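Local coordinates for protein adenosylmethionine-8-amino-7-oxononanoate aminotransferase (Methanocaldococcus jannaschii, PDB 6ZHK) that probably transfers an amino group from S-adenosyl-L-methionine to 8-amino-7-oxononanoate in biotin biosynthesis, as a pyridoxal 5'-phosphate-dependent homodimer, at residues A[15-18]-A[22-25]; A[28-33]-A[412-417]; A[39-42]-A[47-50]; A[99-104]-A[344-349]. One frame throughout, in Å; residues are numbered along the deposited sequence.

Contact 1. Residues A[15-18]-A[22-25]; sequences KWDK and WHPY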
# COMPACT_ATOMS: atom_id res chain seq x y z
N LYS A 15 -20.46 10.90 15.84
CA LYS A 15 -19.82 12.19 15.95
C LYS A 15 -18.32 12.05 15.69
O LYS A 15 -17.75 12.88 14.98
CB LYS A 15 -20.06 12.85 17.31
CG LYS A 15 -19.46 14.24 17.45
CD LYS A 15 -18.41 14.43 18.56
CE LYS A 15 -18.86 15.36 19.68
NZ LYS A 15 -19.48 16.59 19.13
N TRP A 16 -17.69 11.05 16.29
CA TRP A 16 -16.25 10.85 16.18
C TRP A 16 -15.90 10.51 14.74
O TRP A 16 -14.90 10.99 14.19
CB TRP A 16 -15.79 9.73 17.13
CG TRP A 16 -15.81 10.09 18.59
CD1 TRP A 16 -15.98 11.34 19.16
CD2 TRP A 16 -15.57 9.20 19.69
NE1 TRP A 16 -15.91 11.27 20.52
CE2 TRP A 16 -15.64 9.98 20.87
CE3 TRP A 16 -15.32 7.83 19.79
CZ2 TRP A 16 -15.46 9.41 22.12
CZ3 TRP A 16 -15.14 7.26 21.03
CH2 TRP A 16 -15.20 8.05 22.18
N ASP A 17 -16.75 9.73 14.11
CA ASP A 17 -16.56 9.38 12.71
C ASP A 17 -16.43 10.65 11.87
O ASP A 17 -15.52 10.81 11.05
CB ASP A 17 -17.71 8.49 12.26
CG ASP A 17 -17.54 7.89 10.88
OD1 ASP A 17 -16.34 7.56 10.49
OD2 ASP A 17 -18.60 7.78 10.18
N LYS A 18 -17.37 11.59 12.06
CA LYS A 18 -17.42 12.80 11.27
C LYS A 18 -16.32 13.75 11.72
O LYS A 18 -15.89 14.59 10.96
CB LYS A 18 -18.82 13.43 11.43
CG LYS A 18 -19.93 12.69 10.70
CD LYS A 18 -21.36 13.07 11.20
CE LYS A 18 -22.41 12.30 10.42
NZ LYS A 18 -23.80 12.81 10.62
N TRP A 22 -10.92 11.58 7.93
CA TRP A 22 -11.04 12.04 6.55
C TRP A 22 -11.26 10.79 5.68
O TRP A 22 -10.32 10.01 5.47
CB TRP A 22 -9.76 12.80 6.18
CG TRP A 22 -9.80 13.59 4.90
CD1 TRP A 22 -10.59 13.38 3.80
CD2 TRP A 22 -8.89 14.63 4.54
NE1 TRP A 22 -10.28 14.29 2.82
CE2 TRP A 22 -9.25 15.08 3.25
CE3 TRP A 22 -7.85 15.27 5.21
CZ2 TRP A 22 -8.57 16.09 2.59
CZ3 TRP A 22 -7.18 16.29 4.56
CH2 TRP A 22 -7.57 16.73 3.29
N HIS A 23 -12.50 10.61 5.24
CA HIS A 23 -12.85 9.37 4.55
C HIS A 23 -12.32 9.39 3.12
O HIS A 23 -12.19 10.45 2.52
CB HIS A 23 -14.38 9.19 4.50
CG HIS A 23 -14.93 8.68 5.80
ND1 HIS A 23 -15.42 7.40 5.90
CD2 HIS A 23 -15.03 9.26 7.03
CE1 HIS A 23 -15.81 7.16 7.16
NE2 HIS A 23 -15.58 8.32 7.88
N PRO A 24 -12.01 8.19 2.56
CA PRO A 24 -11.56 8.09 1.17
C PRO A 24 -12.75 8.39 0.23
O PRO A 24 -13.89 8.02 0.54
CB PRO A 24 -11.19 6.59 1.06
CG PRO A 24 -12.03 5.86 2.16
CD PRO A 24 -12.02 6.90 3.28
N TYR A 25 -12.46 9.02 -0.92
CA TYR A 25 -13.39 9.26 -2.01
C TYR A 25 -14.71 9.83 -1.47
O TYR A 25 -15.76 9.35 -1.83
CB TYR A 25 -13.70 7.98 -2.83
CG TYR A 25 -12.70 7.80 -3.95
CD1 TYR A 25 -12.90 8.42 -5.17
CD2 TYR A 25 -11.54 7.06 -3.76
CE1 TYR A 25 -11.96 8.30 -6.21
CE2 TYR A 25 -10.61 6.90 -4.79
CZ TYR A 25 -10.84 7.51 -6.01
OH TYR A 25 -9.92 7.41 -7.02
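Asp17 and His23 cross at about a right angle, with Asp17 OD1 lying at the NE2 edge of the imidazole. One hydrogen bond joins the segments, from His23 NE2 to Asp17 OD1 over 2.8 Å. It is somewhat bent, with an N-H...O angle of 144°. The two flat groups are turned strongly against each other, and their planes stand 75° apart. The bond is in plane for the ring but not for the carboxylate. For the histidine, OD1 lies at the ring edge and almost in the ring plane. For the aspartate, NE2 arrives from above the carboxylate plane. The torsions explain the meeting. Asp17 CG is anti to the backbone N (chi1 -172°), which carries OD1 off helix 10-20 toward the following loop. His23 already has its CB directed at the helix, and the ring continues that way.

Both groups have further partners. Asp17 OD2 is hydrogen-bonded to the hydroxyl of Tyr31, whose ring also meets the His23 ring at a moderate tilt. His23 ND1 is hydrogen-bonded to the carbonyl oxygen of Leu90 of the second subunit. Both imidazole nitrogens thus face oxygens, and the nearby carboxylate would probably favour a positively charged ring. The buried contact fixes the turn of the ring between helix and subunit interface. Tyr25, predicted to recognise substrate and stack on the adenine of S-adenosylmethionine, follows two residues later. The motif is a buried His-carboxylate hydrogen bond, here in the N-terminal part of the chain beside the predicted substrate site.

Contact 2. Residues A[28-33]-A[412-417]; sequences MKEYRE and GYKAGY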
# COMPACT_ATOMS: atom_id res chain seq x y z
N MET A 28 -16.57 15.44 2.45
CA MET A 28 -16.79 15.31 3.88
C MET A 28 -17.89 16.29 4.33
O MET A 28 -18.54 16.05 5.34
CB MET A 28 -15.49 15.60 4.63
CG MET A 28 -14.47 14.39 4.58
SD MET A 28 -15.25 12.78 5.04
CE MET A 28 -15.50 13.15 6.78
N LYS A 29 -18.06 17.40 3.61
CA LYS A 29 -19.17 18.31 3.89
C LYS A 29 -20.48 17.54 3.89
O LYS A 29 -21.30 17.70 4.78
CB LYS A 29 -19.16 19.53 2.97
CG LYS A 29 -20.44 20.38 3.02
CD LYS A 29 -20.27 21.86 2.82
CE LYS A 29 -21.59 22.60 3.04
NZ LYS A 29 -22.73 21.85 2.42
N GLU A 30 -20.70 16.72 2.86
CA GLU A 30 -21.95 16.02 2.71
C GLU A 30 -22.05 14.84 3.65
O GLU A 30 -23.11 14.56 4.17
CB GLU A 30 -22.15 15.61 1.26
CG GLU A 30 -22.43 16.88 0.50
CD GLU A 30 -22.98 16.66 -0.88
OE1 GLU A 30 -23.15 15.47 -1.27
OE2 GLU A 30 -23.23 17.70 -1.55
N TYR A 31 -20.93 14.15 3.84
CA TYR A 31 -20.92 13.01 4.74
C TYR A 31 -21.29 13.48 6.15
O TYR A 31 -22.02 12.82 6.88
CB TYR A 31 -19.51 12.38 4.64
CG TYR A 31 -19.36 11.09 5.41
CD1 TYR A 31 -19.70 9.88 4.82
CD2 TYR A 31 -18.87 11.08 6.71
CE1 TYR A 31 -19.55 8.68 5.51
CE2 TYR A 31 -18.79 9.89 7.43
CZ TYR A 31 -19.10 8.68 6.81
OH TYR A 31 -19.03 7.50 7.52
N ARG A 32 -20.77 14.64 6.55
CA ARG A 32 -21.05 15.13 7.89
C ARG A 32 -22.51 15.53 8.08
O ARG A 32 -22.96 15.59 9.22
CB ARG A 32 -20.21 16.36 8.22
CG ARG A 32 -18.78 15.98 8.57
CD ARG A 32 -18.02 17.24 8.25
NE ARG A 32 -16.95 17.13 9.22
CZ ARG A 32 -16.07 18.07 9.51
NH1 ARG A 32 -16.16 19.27 8.96
NH2 ARG A 32 -15.14 17.79 10.40
N GLU A 33 -23.24 15.75 6.98
CA GLU A 33 -24.64 16.13 7.09
C GLU A 33 -25.54 14.90 7.13
O GLU A 33 -26.67 15.00 7.56
CB GLU A 33 -25.09 17.02 5.94
CG GLU A 33 -24.65 18.45 6.16
CD GLU A 33 -24.63 19.28 4.90
OE1 GLU A 33 -24.90 18.74 3.77
OE2 GLU A 33 -24.34 20.49 5.03
N GLY A 412 -23.54 16.77 -10.37
CA GLY A 412 -23.97 17.26 -9.08
C GLY A 412 -25.30 16.66 -8.65
O GLY A 412 -25.67 16.76 -7.49
N TYR A 413 -25.98 15.97 -9.58
CA TYR A 413 -27.31 15.46 -9.34
C TYR A 413 -27.26 14.15 -8.54
O TYR A 413 -28.23 13.81 -7.85
CB TYR A 413 -28.05 15.32 -10.66
CG TYR A 413 -29.52 15.03 -10.50
CD1 TYR A 413 -30.40 16.03 -10.11
CD2 TYR A 413 -30.03 13.75 -10.73
CE1 TYR A 413 -31.76 15.77 -9.97
CE2 TYR A 413 -31.39 13.49 -10.63
CZ TYR A 413 -32.25 14.49 -10.23
OH TYR A 413 -33.59 14.24 -10.07
N LYS A 414 -26.11 13.45 -8.60
CA LYS A 414 -25.92 12.22 -7.81
C LYS A 414 -27.02 11.21 -8.11
O LYS A 414 -27.62 10.62 -7.20
CB LYS A 414 -25.86 12.54 -6.31
CG LYS A 414 -24.70 13.46 -5.92
CD LYS A 414 -24.63 13.85 -4.44
CE LYS A 414 -24.18 12.74 -3.51
NZ LYS A 414 -24.42 13.07 -2.08
N ALA A 415 -27.31 10.98 -9.40
CA ALA A 415 -28.42 10.09 -9.71
C ALA A 415 -28.22 8.69 -9.14
O ALA A 415 -29.16 8.08 -8.63
CB ALA A 415 -28.69 10.04 -11.19
N GLY A 416 -27.03 8.11 -9.30
CA GLY A 416 -26.80 6.81 -8.69
C GLY A 416 -27.00 6.77 -7.17
O GLY A 416 -27.55 5.81 -6.66
N TYR A 417 -26.55 7.78 -6.43
CA TYR A 417 -26.79 7.84 -4.98
C TYR A 417 -28.29 7.96 -4.65
O TYR A 417 -28.76 7.44 -3.64
CB TYR A 417 -26.00 9.00 -4.36
CG TYR A 417 -24.52 8.71 -4.17
CD1 TYR A 417 -24.09 7.72 -3.28
CD2 TYR A 417 -23.56 9.48 -4.81
CE1 TYR A 417 -22.74 7.45 -3.07
CE2 TYR A 417 -22.21 9.18 -4.67
CZ TYR A 417 -21.81 8.19 -3.79
OH TYR A 417 -20.47 7.99 -3.66
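Glu30 and Lys414 form a salt bridge between helix 28-33 and the N-cap residue of helix 415-425, and they alone join the two segments. Glu30 lies on the first helix. Lys414 comes just before the second. The close part is confined to the charged ends. Lys414 NZ donates to Glu30 OE1 over 2.8 Å, and it meets that oxygen nearly along its C-O axis. Behind it, Lys414 CE is 3.7 Å from the same OE1, so the end of the lysine chain touches one carboxylate oxygen. The lysine was modelled in two conformers. This geometry holds for one of them, and the bridge may be only partly occupied.

Everything else about the contact is loose. The nearest CA atoms, those of Glu30 and Lys414, are 11.9 Å apart, and little surface is buried. Two long side chains, sliding past each other in opposite directions, span the gap. The glutamate is extended beyond CG, while the lysine bends at chi3 (73°). On helix 28-33 Lys29 and Glu33 form a second ion pair one turn apart, but it is weak. Its Lys29 NZ to Glu33 OE2 distance is 3.4 Å.

The second carboxylate oxygen of Glu30 faces the dimer partner. Helix 28-33 lies along the subunit interface, with Met28 and Arg32 packed on Tyr320 of the second subunit. The Glu30 carboxylate is thus shared. Its OE1 takes the lysine within the chain, and its OE2 accepts a hydrogen bond from the backbone N of Phe327 of the second subunit.

Contact 3. Residues A[39-42]-A[47-50]; sequences IERG and LIDI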
# COMPACT_ATOMS: atom_id res chain seq x y z
N ILE A 39 -20.58 0.13 10.25
CA ILE A 39 -20.69 -1.31 10.31
C ILE A 39 -20.01 -1.83 11.57
O ILE A 39 -18.92 -1.37 11.93
CB ILE A 39 -20.16 -1.95 9.00
CG1 ILE A 39 -20.95 -1.47 7.78
CG2 ILE A 39 -20.13 -3.46 9.12
CD1 ILE A 39 -22.50 -1.62 7.95
N GLU A 40 -20.64 -2.82 12.21
CA GLU A 40 -20.18 -3.37 13.48
C GLU A 40 -19.83 -4.84 13.34
O GLU A 40 -18.97 -5.35 14.06
CB GLU A 40 -21.22 -3.14 14.60
CG GLU A 40 -20.54 -3.11 15.98
CD GLU A 40 -20.75 -4.39 16.74
OE1 GLU A 40 -20.18 -4.55 17.86
OE2 GLU A 40 -21.50 -5.23 16.21
N ARG A 41 -20.53 -5.55 12.47
CA ARG A 41 -20.18 -6.94 12.27
C ARG A 41 -20.76 -7.34 10.93
O ARG A 41 -21.33 -6.52 10.22
CB ARG A 41 -20.57 -7.81 13.49
CG ARG A 41 -22.06 -8.10 13.62
CD ARG A 41 -22.53 -8.69 14.97
NE ARG A 41 -23.97 -8.43 15.11
CZ ARG A 41 -24.58 -7.48 15.83
NH1 ARG A 41 -23.91 -6.64 16.60
NH2 ARG A 41 -25.91 -7.40 15.79
N GLY A 42 -20.51 -8.58 10.54
CA GLY A 42 -21.00 -9.14 9.30
C GLY A 42 -21.42 -10.61 9.49
O GLY A 42 -20.88 -11.34 10.35
N LEU A 47 -23.76 -7.01 5.76
CA LEU A 47 -23.11 -6.07 6.66
C LEU A 47 -24.14 -5.73 7.75
O LEU A 47 -25.30 -5.44 7.43
CB LEU A 47 -22.83 -4.80 5.84
CG LEU A 47 -21.79 -5.03 4.73
CD1 LEU A 47 -21.84 -3.92 3.67
CD2 LEU A 47 -20.37 -5.18 5.34
N ILE A 48 -23.71 -5.71 9.01
CA ILE A 48 -24.62 -5.41 10.10
C ILE A 48 -24.17 -4.12 10.77
O ILE A 48 -23.01 -4.05 11.20
CB ILE A 48 -24.62 -6.59 11.10
CG1 ILE A 48 -25.03 -7.89 10.36
CG2 ILE A 48 -25.55 -6.29 12.29
CD1 ILE A 48 -25.14 -9.14 11.25
N ASP A 49 -25.06 -3.12 10.83
CA ASP A 49 -24.69 -1.85 11.39
C ASP A 49 -24.84 -1.83 12.91
O ASP A 49 -25.25 -2.80 13.53
CB ASP A 49 -25.33 -0.68 10.65
CG ASP A 49 -26.77 -0.42 11.05
OD1 ASP A 49 -27.28 -1.18 11.90
OD2 ASP A 49 -27.37 0.50 10.45
N ILE A 50 -24.47 -0.69 13.48
CA ILE A 50 -24.41 -0.51 14.91
C ILE A 50 -25.84 -0.43 15.47
O ILE A 50 -25.98 -0.44 16.69
CB ILE A 50 -23.61 0.76 15.27
CG1 ILE A 50 -24.25 2.03 14.68
CG2 ILE A 50 -22.10 0.61 14.93
CD1 ILE A 50 -23.57 3.37 15.11
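Glu40 and Arg41 both bond to Ile48 O, and this makes the pairing a classic beta bulge. Glu40 N reaches Ile48 O over 2.9 Å, with its donor in the carbonyl plane. Arg41 N follows at 3.2 Å from Ile48 O and is tilted out of that plane. One acceptor is gripped by two successive amides. The return bond, Ile48 N to Arg41 O, is 2.8 Å long. The psi of Glu40 (-33°) departs from extended values and lets the two amides face Ile48 O. The register shifts by one between Ile39 and Arg41.

Side chains close over this frame. Arg41 CG sits between its backbone N and carbonyl carbon (chi1 75°), and the extended chain then carries the guanidinium across Ile48. Ile48 CG2 lies under one guanidinium face, offset toward the rim, 3.7 Å from Arg41 NH2. By Ile39 the packing is apolar, with Ile39 CD1 at 3.8 Å from Leu47 CB.

A second shell surrounds these groups. Arg41 NH1 forms a salt bridge with Glu40 OE2, whose hydrogen bond is weak and bent, while Glu40 OE1 pairs with Lys84 of the second subunit. Asp49 OD1 accepts from the backbone N of Tyr51 and of Asn53, in the turn after the strand. The two strands form the hairpin 38-43/46-49. Strand 54-57 continues the sheet beyond Leu47, helix 10-20 packs on Ile50, and Ile39 pairs in parallel with a strand of the second subunit, so the sheet crosses the interface.

Contact 4. Residues A[99-104]-A[344-349]; sequences ILLAKK and LLCSAA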
# COMPACT_ATOMS: atom_id res chain seq x y z
N ILE A 99 5.68 -18.59 1.15
CA ILE A 99 6.27 -19.55 0.23
C ILE A 99 5.16 -20.44 -0.30
O ILE A 99 5.13 -20.75 -1.51
CB ILE A 99 7.40 -20.38 0.90
CG1 ILE A 99 8.60 -19.48 1.24
CG2 ILE A 99 7.85 -21.51 -0.02
CD1 ILE A 99 9.54 -20.02 2.31
N LEU A 100 4.32 -20.97 0.61
CA LEU A 100 3.24 -21.86 0.15
C LEU A 100 2.29 -21.11 -0.79
O LEU A 100 1.84 -21.62 -1.81
CB LEU A 100 2.47 -22.37 1.37
CG LEU A 100 3.28 -23.14 2.42
CD1 LEU A 100 2.41 -23.53 3.60
CD2 LEU A 100 3.86 -24.40 1.78
N LEU A 101 1.97 -19.87 -0.43
CA LEU A 101 1.09 -19.08 -1.27
C LEU A 101 1.74 -18.76 -2.63
O LEU A 101 1.02 -18.76 -3.67
CB LEU A 101 0.78 -17.77 -0.53
CG LEU A 101 -0.09 -16.83 -1.36
CD1 LEU A 101 -1.43 -17.51 -1.76
CD2 LEU A 101 -0.36 -15.56 -0.55
N ALA A 102 3.07 -18.53 -2.68
CA ALA A 102 3.65 -18.12 -3.96
C ALA A 102 3.54 -19.32 -4.92
O ALA A 102 3.24 -19.17 -6.08
CB ALA A 102 5.10 -17.65 -3.84
N LYS A 103 3.80 -20.52 -4.41
CA LYS A 103 3.67 -21.70 -5.26
C LYS A 103 2.21 -21.85 -5.73
O LYS A 103 1.96 -22.16 -6.89
CB LYS A 103 4.15 -22.93 -4.50
CG LYS A 103 3.92 -24.26 -5.27
CD LYS A 103 4.73 -25.41 -4.65
CE LYS A 103 4.37 -26.78 -5.21
NZ LYS A 103 4.09 -26.72 -6.65
N LYS A 104 1.24 -21.65 -4.85
CA LYS A 104 -0.14 -21.80 -5.29
C LYS A 104 -0.49 -20.79 -6.38
O LYS A 104 -1.21 -21.11 -7.33
CB LYS A 104 -1.12 -21.60 -4.13
CG LYS A 104 -1.14 -22.66 -3.03
CD LYS A 104 -1.48 -24.08 -3.46
CE LYS A 104 -1.94 -24.92 -2.26
NZ LYS A 104 -1.69 -26.35 -2.53
N LEU A 344 0.00 -12.99 8.21
CA LEU A 344 -1.46 -12.90 8.29
C LEU A 344 -2.10 -12.68 6.91
O LEU A 344 -3.09 -13.36 6.56
CB LEU A 344 -1.86 -11.81 9.27
CG LEU A 344 -1.35 -12.02 10.70
CD1 LEU A 344 -1.91 -10.92 11.59
CD2 LEU A 344 -1.68 -13.48 11.27
N LEU A 345 -1.53 -11.77 6.08
CA LEU A 345 -2.11 -11.50 4.77
C LEU A 345 -2.07 -12.81 3.99
O LEU A 345 -3.05 -13.15 3.33
CB LEU A 345 -1.33 -10.44 3.96
CG LEU A 345 -0.99 -9.16 4.73
CD1 LEU A 345 -0.35 -8.10 3.84
CD2 LEU A 345 -2.24 -8.54 5.33
N CYS A 346 -0.94 -13.54 4.07
CA CYS A 346 -0.81 -14.67 3.17
C CYS A 346 -1.67 -15.84 3.67
O CYS A 346 -2.19 -16.65 2.87
CB CYS A 346 0.66 -15.13 3.17
SG CYS A 346 1.75 -14.00 2.27
N SER A 347 -1.85 -15.90 4.98
CA SER A 347 -2.71 -16.96 5.53
C SER A 347 -4.15 -16.81 5.01
O SER A 347 -4.75 -17.83 4.65
CB SER A 347 -2.65 -16.96 7.03
OG SER A 347 -3.38 -15.85 7.55
N ALA A 348 -4.70 -15.56 4.93
CA ALA A 348 -6.05 -15.36 4.41
C ALA A 348 -6.11 -15.84 2.96
O ALA A 348 -7.09 -16.49 2.55
CB ALA A 348 -6.55 -13.95 4.54
N ALA A 349 -5.08 -15.50 2.17
CA ALA A 349 -5.11 -15.87 0.77
C ALA A 349 -5.04 -17.39 0.58
O ALA A 349 -5.65 -17.92 -0.35
CB ALA A 349 -3.99 -15.21 -0.02
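Leu101 has more surface buried here than any other residue, and its partners Cys346 and Ala349 share the rest almost equally. The leucine projects from helix 96-108 onto helix 343-358. With chi1 near 177° and chi2 near 58°, its CD1 and CD2 both reach the second helix. CD2 does most of the touching. It lies 3.7 Å from Ala349 CB and 3.9 Å from Cys346 SG. The same CD2 is also 3.9 Å from Cys346 CA, so it rests on the helix backbone as well as on the sulfur. CD1 adds a second contact to the alanine methyl, at 3.9 Å from Ala349 CB.

Cys346 and Ala349 are three residues apart, so they follow each other on one helix face. Both are small, consistent with the close approach of the helices. The CA atoms of Leu101 and Cys346 are 6.5 Å apart. The contact is purely apolar and buried. On another side of the same helix, Ser347 OG donates to Leu344 O over 2.7 Å, which satisfies the serine hydroxyl within its own helix.

This is helix-to-helix packing inside the aminotransferase fold. Leu350 and Leu353 of helix 343-358 extend the apolar surface round Leu101, Leu310 from a loop and Tyr118 of strand 115-119 add to it, and helix 72-82 covers the other side of helix 343-358. Ile99 packs on Asp17 and Leu100 on Trp16, both of the second subunit.

Contacts 1, 3 and 4 are buried, while contact 2 lies at the surface. Burial alone does not set their chemistry. Contact 4 is apolar helix packing, contact 3 combines strand hydrogen bonds with side-chain cover, contact 1 is one buried polar bond, and contact 2 is a charged pair across a wide gap. Contacts 1 and 2 touch directly, because Tyr31 and Arg32 of helix 28-33 bond back to Asp17 and Lys18. Contact 3 sits on the hairpin after that helix, nested within the loop closed by contact 2. Contact 4 is remote, its centre about 39 Å from that of contact 2. All four meet the second subunit.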